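Long-range contact in uncharacterized protein Atu2452 (Agrobacterium tumefaciens, PDB 2R8B), which is of unknown function but has the alpha/beta-hydrolase fold of the dienelactone hydrolase family and is probably a serine hydrolase: residues A57-T71 against Y138-G151. Sequence-based numbering, arbitrary orientation.
Sequences AGVAGAPLFVLLHGT and YQAGPVIGLGFSNG. With SO4 (sulfate ion), chain C.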
ATOM      1  N   ALA A  57      -0.597  19.027  -2.117  1.00 54.80           N
ATOM      2  CA  ALA A  57      -1.649  19.234  -3.116  1.00 55.14           C
ATOM      3  C   ALA A  57      -1.083  19.154  -4.530  1.00 55.63           C
ATOM      4  O   ALA A  57      -0.147  19.863  -4.873  1.00 55.65           O
ATOM      5  CB  ALA A  57      -2.354  20.585  -2.904  1.00 54.90           C
ATOM      6  N   GLY A  58      -1.639  18.264  -5.344  1.00 56.28           N
ATOM      7  CA  GLY A  58      -1.214  18.134  -6.740  1.00 56.15           C
ATOM      8  C   GLY A  58      -2.182  18.786  -7.720  1.00 55.61           C
ATOM      9  O   GLY A  58      -3.206  19.388  -7.321  1.00 54.71           O
ATOM     10  N   VAL A  59      -1.847  18.648  -9.006  1.00 54.96           N
ATOM     11  CA  VAL A  59      -2.708  19.108 -10.083  1.00 54.38           C
ATOM     12  C   VAL A  59      -4.003  18.290 -10.187  1.00 53.65           C
ATOM     13  O   VAL A  59      -3.985  17.067 -10.010  1.00 54.63           O
ATOM     14  CB  VAL A  59      -1.918  19.150 -11.396  1.00 54.38           C
ATOM     15  CG1 VAL A  59      -2.791  18.711 -12.606  1.00 53.96           C
ATOM     16  CG2 VAL A  59      -1.358  20.603 -11.589  1.00 55.72           C
ATOM     17  N   ALA A  60      -5.118  18.977 -10.420  1.00 52.55           N
ATOM     18  CA  ALA A  60      -6.412  18.352 -10.663  1.00 52.43           C
ATOM     19  C   ALA A  60      -6.416  17.328 -11.841  1.00 52.65           C
ATOM     20  O   ALA A  60      -6.131  17.663 -13.008  1.00 52.82           O
ATOM     21  CB  ALA A  60      -7.479  19.426 -10.879  1.00 51.48           C
ATOM     22  N   GLY A  61      -6.745  16.079 -11.554  1.00 51.86           N
ATOM     23  CA  GLY A  61      -6.775  15.109 -12.634  1.00 52.25           C
ATOM     24  C   GLY A  61      -5.570  14.191 -12.585  1.00 52.50           C
ATOM     25  O   GLY A  61      -5.577  13.055 -13.166  1.00 52.44           O
ATOM     26  N   ALA A  62      -4.549  14.678 -11.878  1.00 51.94           N
ATOM     27  CA  ALA A  62      -3.363  13.910 -11.604  1.00 52.13           C
ATOM     28  C   ALA A  62      -3.605  12.895 -10.454  1.00 53.14           C
ATOM     29  O   ALA A  62      -4.541  13.058  -9.626  1.00 53.38           O
ATOM     30  CB  ALA A  62      -2.219  14.835 -11.284  1.00 51.89           C
ATOM     31  N   PRO A  63      -2.768  11.833 -10.400  1.00 53.22           N
ATOM     32  CA  PRO A  63      -2.981  10.777  -9.404  1.00 52.81           C
ATOM     33  C   PRO A  63      -3.053  11.289  -7.974  1.00 52.76           C
ATOM     34  O   PRO A  63      -2.498  12.350  -7.665  1.00 52.94           O
ATOM     35  CB  PRO A  63      -1.755   9.870  -9.576  1.00 52.50           C
ATOM     36  CG  PRO A  63      -1.327  10.106 -11.027  1.00 53.34           C
ATOM     37  CD  PRO A  63      -1.602  11.563 -11.279  1.00 52.98           C
ATOM     38  N   LEU A  64      -3.793  10.541  -7.157  1.00 52.63           N
ATOM     39  CA  LEU A  64      -3.741  10.547  -5.709  1.00 53.23           C
ATOM     40  C   LEU A  64      -2.712   9.485  -5.325  1.00 54.03           C
ATOM     41  O   LEU A  64      -2.921   8.286  -5.552  1.00 54.38           O
ATOM     42  CB  LEU A  64      -5.091  10.112  -5.123  1.00 52.92           C
ATOM     43  CG  LEU A  64      -5.677  10.803  -3.898  1.00 53.02           C
ATOM     44  CD1 LEU A  64      -6.138   9.774  -2.945  1.00 52.51           C
ATOM     45  CD2 LEU A  64      -4.712  11.756  -3.191  1.00 52.77           C
ATOM     46  N   PHE A  65      -1.592   9.908  -4.764  1.00 54.26           N
ATOM     47  CA  PHE A  65      -0.584   8.949  -4.414  1.00 54.13           C
ATOM     48  C   PHE A  65      -0.619   8.781  -2.908  1.00 54.80           C
ATOM     49  O   PHE A  65      -0.247   9.696  -2.178  1.00 55.80           O
ATOM     50  CB  PHE A  65       0.781   9.441  -4.831  1.00 53.75           C
ATOM     51  CG  PHE A  65       1.795   8.365  -4.926  1.00 52.78           C
ATOM     52  CD1 PHE A  65       1.525   7.094  -4.468  1.00 54.51           C
ATOM     53  CD2 PHE A  65       3.023   8.616  -5.474  1.00 53.52           C
ATOM     54  CE1 PHE A  65       2.468   6.097  -4.576  1.00 54.86           C
ATOM     55  CE2 PHE A  65       3.977   7.622  -5.579  1.00 53.99           C
ATOM     56  CZ  PHE A  65       3.705   6.371  -5.136  1.00 53.26           C
ATOM     57  N   VAL A  66      -1.070   7.632  -2.424  1.00 54.62           N
ATOM     58  CA  VAL A  66      -1.051   7.391  -0.983  1.00 54.90           C
ATOM     59  C   VAL A  66       0.063   6.402  -0.653  1.00 55.07           C
ATOM     60  O   VAL A  66       0.248   5.428  -1.377  1.00 54.58           O
ATOM     61  CB  VAL A  66      -2.447   6.997  -0.431  1.00 54.54           C
ATOM     62  CG1 VAL A  66      -3.104   5.973  -1.295  1.00 55.79           C
ATOM     63  CG2 VAL A  66      -2.357   6.513   0.996  1.00 54.78           C
ATOM     64  N   LEU A  67       0.846   6.709   0.388  1.00 55.79           N
ATOM     65  CA  LEU A  67       2.020   5.905   0.751  1.00 56.27           C
ATOM     66  C   LEU A  67       1.964   5.596   2.209  1.00 56.58           C
ATOM     67  O   LEU A  67       1.746   6.477   3.034  1.00 57.59           O
ATOM     68  CB  LEU A  67       3.329   6.616   0.476  1.00 56.59           C
ATOM     69  CG  LEU A  67       3.579   7.295  -0.868  1.00 58.30           C
ATOM     70  CD1 LEU A  67       3.200   8.749  -0.743  1.00 57.80           C
ATOM     71  CD2 LEU A  67       5.049   7.155  -1.225  1.00 59.58           C
ATOM     72  N   LEU A  68       2.213   4.332   2.520  1.00 56.92           N
ATOM     73  CA  LEU A  68       1.962   3.779   3.817  1.00 56.31           C
ATOM     74  C   LEU A  68       3.235   3.137   4.414  1.00 56.48           C
ATOM     75  O   LEU A  68       3.716   2.121   3.920  1.00 56.88           O
ATOM     76  CB  LEU A  68       0.836   2.773   3.632  1.00 56.67           C
ATOM     77  CG  LEU A  68      -0.364   3.409   2.936  1.00 55.16           C
ATOM     78  CD1 LEU A  68      -1.369   2.384   2.480  1.00 56.60           C
ATOM     79  CD2 LEU A  68      -1.001   4.349   3.890  1.00 55.59           C
ATOM     80  N   HIS A  69       3.759   3.740   5.478  1.00 56.43           N
ATOM     81  CA  HIS A  69       5.015   3.343   6.092  1.00 56.76           C
ATOM     82  C   HIS A  69       4.957   1.925   6.667  1.00 57.35           C
ATOM     83  O   HIS A  69       3.874   1.390   6.873  1.00 57.30           O
ATOM     84  CB  HIS A  69       5.359   4.304   7.220  1.00 56.54           C
ATOM     85  CG  HIS A  69       4.361   4.293   8.332  1.00 56.67           C
ATOM     86  ND1 HIS A  69       3.381   5.255   8.462  1.00 57.99           N
ATOM     87  CD2 HIS A  69       4.182   3.435   9.361  1.00 55.84           C
ATOM     88  CE1 HIS A  69       2.640   4.988   9.523  1.00 56.68           C
ATOM     89  NE2 HIS A  69       3.104   3.887  10.085  1.00 56.72           N
ATOM     90  N   GLY A  70       6.128   1.335   6.930  1.00 57.54           N
ATOM     91  CA  GLY A  70       6.213   0.071   7.636  1.00 58.22           C
ATOM     92  C   GLY A  70       5.998   0.279   9.127  1.00 58.64           C
ATOM     93  O   GLY A  70       5.908   1.418   9.601  1.00 59.71           O
ATOM     94  N   THR A  71       5.897  -0.814   9.860  1.00 58.01           N
ATOM     95  CA  THR A  71       5.897  -0.795  11.301  1.00 58.48           C
ATOM     96  C   THR A  71       7.091   0.060  11.779  1.00 59.04           C
ATOM     97  O   THR A  71       8.231  -0.113  11.295  1.00 59.38           O
ATOM     98  CB  THR A  71       6.044  -2.258  11.884  1.00 58.30           C
ATOM     99  OG1 THR A  71       5.566  -3.242  10.925  1.00 61.00           O
ATOM    100  CG2 THR A  71       5.350  -2.403  13.231  1.00 55.90           C
ATOM    101  N   TYR A 138      -9.054  17.044  -3.268  1.00 51.76           N
ATOM    102  CA  TYR A 138      -8.070  17.491  -4.302  1.00 52.17           C
ATOM    103  C   TYR A 138      -8.497  17.320  -5.772  1.00 52.28           C
ATOM    104  O   TYR A 138      -7.777  17.734  -6.688  1.00 51.80           O
ATOM    105  CB  TYR A 138      -6.715  16.792  -4.113  1.00 51.59           C
ATOM    106  CG  TYR A 138      -6.134  16.999  -2.754  1.00 50.17           C
ATOM    107  CD1 TYR A 138      -6.105  15.970  -1.866  1.00 46.49           C
ATOM    108  CD2 TYR A 138      -5.622  18.244  -2.349  1.00 49.82           C
ATOM    109  CE1 TYR A 138      -5.568  16.122  -0.611  1.00 47.44           C
ATOM    110  CE2 TYR A 138      -5.077  18.425  -1.061  1.00 49.00           C
ATOM    111  CZ  TYR A 138      -5.067  17.334  -0.203  1.00 50.08           C
ATOM    112  OH  TYR A 138      -4.542  17.383   1.064  1.00 51.72           O
ATOM    113  N   GLN A 139      -9.650  16.684  -5.982  1.00 53.12           N
ATOM    114  CA  GLN A 139     -10.203  16.456  -7.332  1.00 53.51           C
ATOM    115  C   GLN A 139      -9.170  15.673  -8.147  1.00 53.23           C
ATOM    116  O   GLN A 139      -8.866  16.009  -9.303  1.00 53.80           O
ATOM    117  CB  GLN A 139     -10.550  17.798  -7.990  1.00 53.00           C
ATOM    118  CG  GLN A 139     -11.081  18.803  -6.996  1.00 53.28           C
ATOM    119  CD  GLN A 139     -11.503  20.114  -7.660  1.00 55.20           C
ATOM    120  OE1 GLN A 139     -12.489  20.166  -8.394  1.00 56.30           O
ATOM    121  NE2 GLN A 139     -10.764  21.176  -7.394  1.00 53.24           N
ATOM    122  N   ALA A 140      -8.598  14.675  -7.482  1.00 52.32           N
ATOM    123  CA  ALA A 140      -7.549  13.827  -8.018  1.00 52.13           C
ATOM    124  C   ALA A 140      -8.170  12.852  -9.000  1.00 52.12           C
ATOM    125  O   ALA A 140      -9.397  12.675  -9.024  1.00 52.26           O
ATOM    126  CB  ALA A 140      -6.843  13.062  -6.874  1.00 51.27           C
ATOM    127  N   GLY A 141      -7.308  12.224  -9.802  1.00 52.08           N
ATOM    128  CA  GLY A 141      -7.702  11.219 -10.801  1.00 51.26           C
ATOM    129  C   GLY A 141      -7.388   9.789 -10.397  1.00 50.46           C
ATOM    130  O   GLY A 141      -8.068   9.237  -9.545  1.00 51.50           O
ATOM    131  N   PRO A 142      -6.381   9.151 -11.022  1.00 49.81           N
ATOM    132  CA  PRO A 142      -6.060   7.757 -10.632  1.00 49.55           C
ATOM    133  C   PRO A 142      -5.662   7.633  -9.158  1.00 49.76           C
ATOM    134  O   PRO A 142      -5.062   8.570  -8.630  1.00 49.61           O
ATOM    135  CB  PRO A 142      -4.870   7.425 -11.541  1.00 49.25           C
ATOM    136  CG  PRO A 142      -5.068   8.337 -12.741  1.00 48.00           C
ATOM    137  CD  PRO A 142      -5.518   9.616 -12.119  1.00 49.09           C
ATOM    138  N   VAL A 143      -5.997   6.531  -8.474  1.00 49.67           N
ATOM    139  CA  VAL A 143      -5.390   6.349  -7.153  1.00 49.84           C
ATOM    140  C   VAL A 143      -4.286   5.333  -7.218  1.00 49.56           C
ATOM    141  O   VAL A 143      -4.416   4.236  -7.786  1.00 50.62           O
ATOM    142  CB  VAL A 143      -6.358   6.068  -5.968  1.00 49.10           C
ATOM    143  CG1 VAL A 143      -7.437   7.120  -5.857  1.00 49.70           C
ATOM    144  CG2 VAL A 143      -7.008   4.838  -6.167  1.00 52.04           C
ATOM    145  N   ILE A 144      -3.170   5.731  -6.655  1.00 49.01           N
ATOM    146  CA  ILE A 144      -1.993   4.909  -6.657  1.00 48.13           C
ATOM    147  C   ILE A 144      -1.567   4.799  -5.224  1.00 48.20           C
ATOM    148  O   ILE A 144      -1.700   5.752  -4.464  1.00 48.18           O
ATOM    149  CB  ILE A 144      -0.885   5.555  -7.467  1.00 47.59           C
ATOM    150  CG1 ILE A 144      -1.408   5.814  -8.872  1.00 47.16           C
ATOM    151  CG2 ILE A 144       0.340   4.675  -7.477  1.00 46.18           C
ATOM    152  CD1 ILE A 144      -0.363   6.193  -9.835  1.00 48.54           C
ATOM    153  N   GLY A 145      -1.063   3.630  -4.853  1.00 48.05           N
ATOM    154  CA  GLY A 145      -0.604   3.402  -3.508  1.00 47.73           C
ATOM    155  C   GLY A 145       0.685   2.664  -3.558  1.00 48.64           C
ATOM    156  O   GLY A 145       1.008   1.926  -4.518  1.00 49.64           O
ATOM    157  N   LEU A 146       1.430   2.864  -2.497  1.00 48.96           N
ATOM    158  CA  LEU A 146       2.689   2.203  -2.294  1.00 49.25           C
ATOM    159  C   LEU A 146       2.805   1.958  -0.807  1.00 49.35           C
ATOM    160  O   LEU A 146       2.557   2.853  -0.008  1.00 49.47           O
ATOM    161  CB  LEU A 146       3.829   3.083  -2.801  1.00 48.94           C
ATOM    162  CG  LEU A 146       5.192   2.477  -2.473  1.00 49.11           C
ATOM    163  CD1 LEU A 146       6.215   2.862  -3.509  1.00 47.66           C
ATOM    164  CD2 LEU A 146       5.624   2.908  -1.074  1.00 47.47           C
ATOM    165  N   GLY A 147       3.196   0.751  -0.431  1.00 50.36           N
ATOM    166  CA  GLY A 147       3.311   0.387   0.984  1.00 51.16           C
ATOM    167  C   GLY A 147       4.484  -0.524   1.183  1.00 52.19           C
ATOM    168  O   GLY A 147       4.889  -1.279   0.272  1.00 53.15           O
ATOM    169  N   PHE A 148       5.067  -0.430   2.364  1.00 52.85           N
ATOM    170  CA  PHE A 148       6.175  -1.311   2.748  1.00 52.84           C
ATOM    171  C   PHE A 148       5.747  -2.132   3.933  1.00 53.01           C
ATOM    172  O   PHE A 148       5.356  -1.545   4.970  1.00 52.94           O
ATOM    173  CB  PHE A 148       7.383  -0.478   3.176  1.00 52.19           C
ATOM    174  CG  PHE A 148       8.477  -1.293   3.754  1.00 51.86           C
ATOM    175  CD1 PHE A 148       9.084  -2.303   2.986  1.00 51.11           C
ATOM    176  CD2 PHE A 148       8.916  -1.066   5.059  1.00 49.99           C
ATOM    177  CE1 PHE A 148      10.111  -3.073   3.511  1.00 51.12           C
ATOM    178  CE2 PHE A 148       9.939  -1.852   5.604  1.00 49.88           C
ATOM    179  CZ  PHE A 148      10.546  -2.863   4.833  1.00 49.79           C
ATOM    180  N   SER A 149       5.802  -3.466   3.784  1.00 53.62           N
ATOM    181  CA  SER A 149       5.581  -4.395   4.895  1.00 52.72           C
ATOM    182  C   SER A 149       4.171  -4.144   5.482  1.00 52.36           C
ATOM    183  O   SER A 149       3.179  -4.341   4.762  1.00 52.54           O
ATOM    184  CB  SER A 149       6.675  -4.176   5.945  1.00 53.40           C
ATOM    185  OG  SER A 149       6.893  -5.325   6.740  1.00 55.38           O
ATOM    186  N   ASN A 150       4.075  -3.667   6.736  1.00 51.33           N
ATOM    187  CA  ASN A 150       2.769  -3.407   7.375  1.00 50.93           C
ATOM    188  C   ASN A 150       1.858  -2.506   6.573  1.00 51.10           C
ATOM    189  O   ASN A 150       0.634  -2.661   6.631  1.00 51.46           O
ATOM    190  CB  ASN A 150       2.926  -2.793   8.757  1.00 51.01           C
ATOM    191  CG  ASN A 150       1.579  -2.382   9.381  1.00 51.15           C
ATOM    192  OD1 ASN A 150       1.281  -1.179   9.526  1.00 53.86           O
ATOM    193  ND2 ASN A 150       0.769  -3.371   9.757  1.00 49.55           N
ATOM    194  N   GLY A 151       2.466  -1.568   5.844  1.00 50.54           N
ATOM    195  CA  GLY A 151       1.759  -0.673   4.976  1.00 50.25           C
ATOM    196  C   GLY A 151       1.342  -1.348   3.673  1.00 51.15           C
ATOM    197  O   GLY A 151       0.267  -1.021   3.145  1.00 51.32           O
TER
HETATM  198  S   SO4 C 250       2.250  -6.672   9.659  0.70 93.00           S
HETATM  199  O1  SO4 C 250       1.336  -6.177   8.637  0.70 92.80           O
HETATM  200  O2  SO4 C 250       2.965  -5.530  10.219  0.70 94.93           O
HETATM  201  O3  SO4 C 250       1.451  -7.255  10.734  0.70 93.85           O
HETATM  202  O4  SO4 C 250       3.244  -7.631   9.129  0.70 92.31           O
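With chi1 of Phe65 at -161°, CG stands anti to the backbone N and the ring swings across to the neighbouring strand, where its edge meets Leu146: CE1 lies 3.8 Å from Leu146 CB. The same CE1 touches CG2 of Ile144, while CG1 of Ile144, anti to the carbonyl carbon (chi1 -56°), carries CD1 to Pro63 CB at 3.9 Å. On the opposite face of the sheet, Leu64 and Val143 run side by side, and Leu64 CB also packs on Ala140 CB.

Between these two faces, strands 64-68 and 143-148 pair in parallel at the centre of the alpha/beta-hydrolase sheet. Leu64, Val66 and Leu68 each donate and accept, from Leu64 N to Pro142 O (2.8 Å) through to Phe148 N on Leu68 O (3.3 Å). Helix 117-138 packs on the face of Leu64 and Val66, helix 75-85 on that of Leu67 and Leu146.

Asn150 ND2 donates to sulfate O1 (3.1 Å) and more weakly to O2, while its OD1 accepts from Phe106 N; Arg105 and Asn153 also bind the anion. Ser149, with its positive phi in the sharp turn between strand 143-148 and helix 150-161, fits a nucleophile elbow; its OG makes a weak hydrogen bond to His230 NE2, consistent with a Ser-His-Asp triad completed by Asp199. The backbone bonds run up to Phe148, just before this turn, and the amide and guanidinium donors round a sulfate, probably from the crystallisation liquor, imply a site able to hold an anion.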